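PDB 4ZWN: monoglyceride lipase from Saccharomyces cerevisiae, which hydrolyses monoacylglycerols to free fatty acids and glycerol, preferring monounsaturated ones, and also takes part in breaking down fatty acid ethyl esters. Local coordinates for residues K262-M267 with C287-K292. The protein carries 2 engineered substitutions. Sequence-based numbering, arbitrary orientation.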
# COMPACT_ATOMS: atom_id res chain seq x y z
N LYS A 262 -17.79 3.59 -6.73
CA LYS A 262 -16.43 3.43 -7.23
C LYS A 262 -16.00 1.98 -7.08
O LYS A 262 -16.21 1.38 -6.02
CB LYS A 262 -15.46 4.36 -6.51
CG LYS A 262 -15.60 5.82 -6.88
CD LYS A 262 -15.19 6.07 -8.32
CE LYS A 262 -15.27 7.54 -8.66
NZ LYS A 262 -14.82 7.81 -10.05
N PRO A 263 -15.41 1.40 -8.13
CA PRO A 263 -14.97 0.00 -8.09
C PRO A 263 -13.93 -0.27 -7.01
O PRO A 263 -12.94 0.46 -6.90
CB PRO A 263 -14.39 -0.23 -9.49
CG PRO A 263 -14.16 1.12 -10.06
CD PRO A 263 -15.17 2.02 -9.45
N VAL A 264 -14.17 -1.30 -6.20
CA VAL A 264 -13.25 -1.71 -5.15
C VAL A 264 -12.87 -3.16 -5.32
O VAL A 264 -13.71 -3.99 -5.68
CB VAL A 264 -13.85 -1.56 -3.74
CG1 VAL A 264 -12.87 -0.85 -2.82
CG2 VAL A 264 -15.19 -0.85 -3.79
N ILE A 265 -11.61 -3.48 -5.06
CA ILE A 265 -11.23 -4.88 -4.96
C ILE A 265 -10.14 -5.02 -3.91
O ILE A 265 -9.18 -4.25 -3.86
CB ILE A 265 -10.77 -5.46 -6.32
CG1 ILE A 265 -10.55 -6.98 -6.23
CG2 ILE A 265 -9.53 -4.74 -6.86
CD1 ILE A 265 -10.54 -7.68 -7.58
N ILE A 266 -10.33 -5.98 -3.01
CA ILE A 266 -9.32 -6.26 -2.00
C ILE A 266 -8.70 -7.62 -2.25
O ILE A 266 -9.43 -8.62 -2.48
CB ILE A 266 -9.91 -6.21 -0.57
CG1 ILE A 266 -10.29 -4.76 -0.20
CG2 ILE A 266 -8.90 -6.75 0.43
CD1 ILE A 266 -10.96 -4.60 1.17
N MET A 267 -7.37 -7.67 -2.24
CA MET A 267 -6.69 -8.96 -2.40
C MET A 267 -5.89 -9.24 -1.14
O MET A 267 -5.12 -8.38 -0.66
CB MET A 267 -5.81 -8.96 -3.62
CG MET A 267 -6.56 -8.44 -4.80
SD MET A 267 -5.63 -7.80 -6.17
CE MET A 267 -7.02 -7.53 -7.27
N CYS A 287 -19.15 -2.04 2.49
CA CYS A 287 -18.97 -1.12 1.37
C CYS A 287 -20.24 -1.00 0.53
O CYS A 287 -20.80 -2.01 0.11
CB CYS A 287 -17.80 -1.56 0.49
SG CYS A 287 -17.38 -0.42 -0.85
N PRO A 288 -20.69 0.24 0.29
CA PRO A 288 -21.95 0.51 -0.41
C PRO A 288 -21.84 0.42 -1.93
O PRO A 288 -22.86 0.40 -2.61
CB PRO A 288 -22.28 1.94 0.02
CG PRO A 288 -20.94 2.56 0.21
CD PRO A 288 -20.05 1.48 0.76
N SER A 289 -20.61 0.38 -2.44
CA SER A 289 -20.39 0.37 -3.89
C SER A 289 -20.98 -0.85 -4.56
O SER A 289 -21.01 -1.94 -3.98
CB SER A 289 -18.89 0.44 -4.19
OG SER A 289 -18.66 0.35 -5.59
N ALA A 290 -21.45 -0.67 -5.79
CA ALA A 290 -22.04 -1.76 -6.57
C ALA A 290 -20.96 -2.68 -7.13
O ALA A 290 -21.16 -3.89 -7.25
CB ALA A 290 -22.89 -1.20 -7.70
N ASP A 291 -19.81 -2.10 -7.47
CA ASP A 291 -18.68 -2.84 -8.00
C ASP A 291 -17.65 -3.06 -6.89
O ASP A 291 -16.71 -2.27 -6.74
CB ASP A 291 -18.06 -2.09 -9.19
CG ASP A 291 -17.11 -2.95 -10.01
OD1 ASP A 291 -16.72 -4.04 -9.55
OD2 ASP A 291 -16.75 -2.51 -11.13
N LYS A 292 -17.83 -4.13 -6.12
CA LYS A 292 -16.91 -4.44 -5.02
C LYS A 292 -16.61 -5.94 -5.00
O LYS A 292 -17.46 -6.74 -5.36
CB LYS A 292 -17.50 -4.00 -3.68
CG LYS A 292 -18.80 -4.69 -3.31
CD LYS A 292 -19.36 -4.18 -2.00
CE LYS A 292 -20.61 -4.95 -1.60
NZ LYS A 292 -21.06 -4.62 -0.21
O HOH W 1 -14.38 -4.33 -8.20
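Val-264 and Asp-291 meet where the last two parallel strands of the alpha/beta-hydrolase sheet begin. The chain leaves strand 264-269, runs through helix 277-286 and returns into edge strand 292-297, a beta-alpha-beta crossover. Residues 287-291 are the loop that brings it back. Val-264 N donates to Asp-291 O at 2.8 Å, nearly straight (164° at the hydrogen). Pro-263 has no N-H to give, but its CA-H points at the same oxygen.

The branch CG2 of Val-264 does the apolar work. It reaches Cys-287 SG at 3.7 Å and also touches CB of Ser-289 and CB of Lys-292. Three residues of the returning chain thus meet the methyl from one side.

Ser-289 has its OG opposite the backbone N (chi1 176°), which turns the hydroxyl to the backbone just before the strand. OG donates to Lys-262 O at 2.7 Å. It comes from above the carbonyl plane, 60° out of it, and not on a lone pair. OG also receives a weak bond from Asp-291 N. Without the hydroxyl, as with an alanine here, Lys-262 O would probably lose this donor and Asp-291 N its weak acceptor.

Asp-291 lays its carboxylate beside the proline ring, with OD2 3.7 Å from Pro-263 CB. The same OD2 is hydrogen-bonded to His-327, just beyond helix 310-326. A water lies within hydrogen-bonding distance of both OD1 and Val-264 O and links the side chain to the strand.

Lys-292 starts next to Val-264, but its extended chain leads away to the end of helix 277-286. There NZ bonds Ile-284 O and, in the carbonyl plane, Cys-287 O at 2.6 Å.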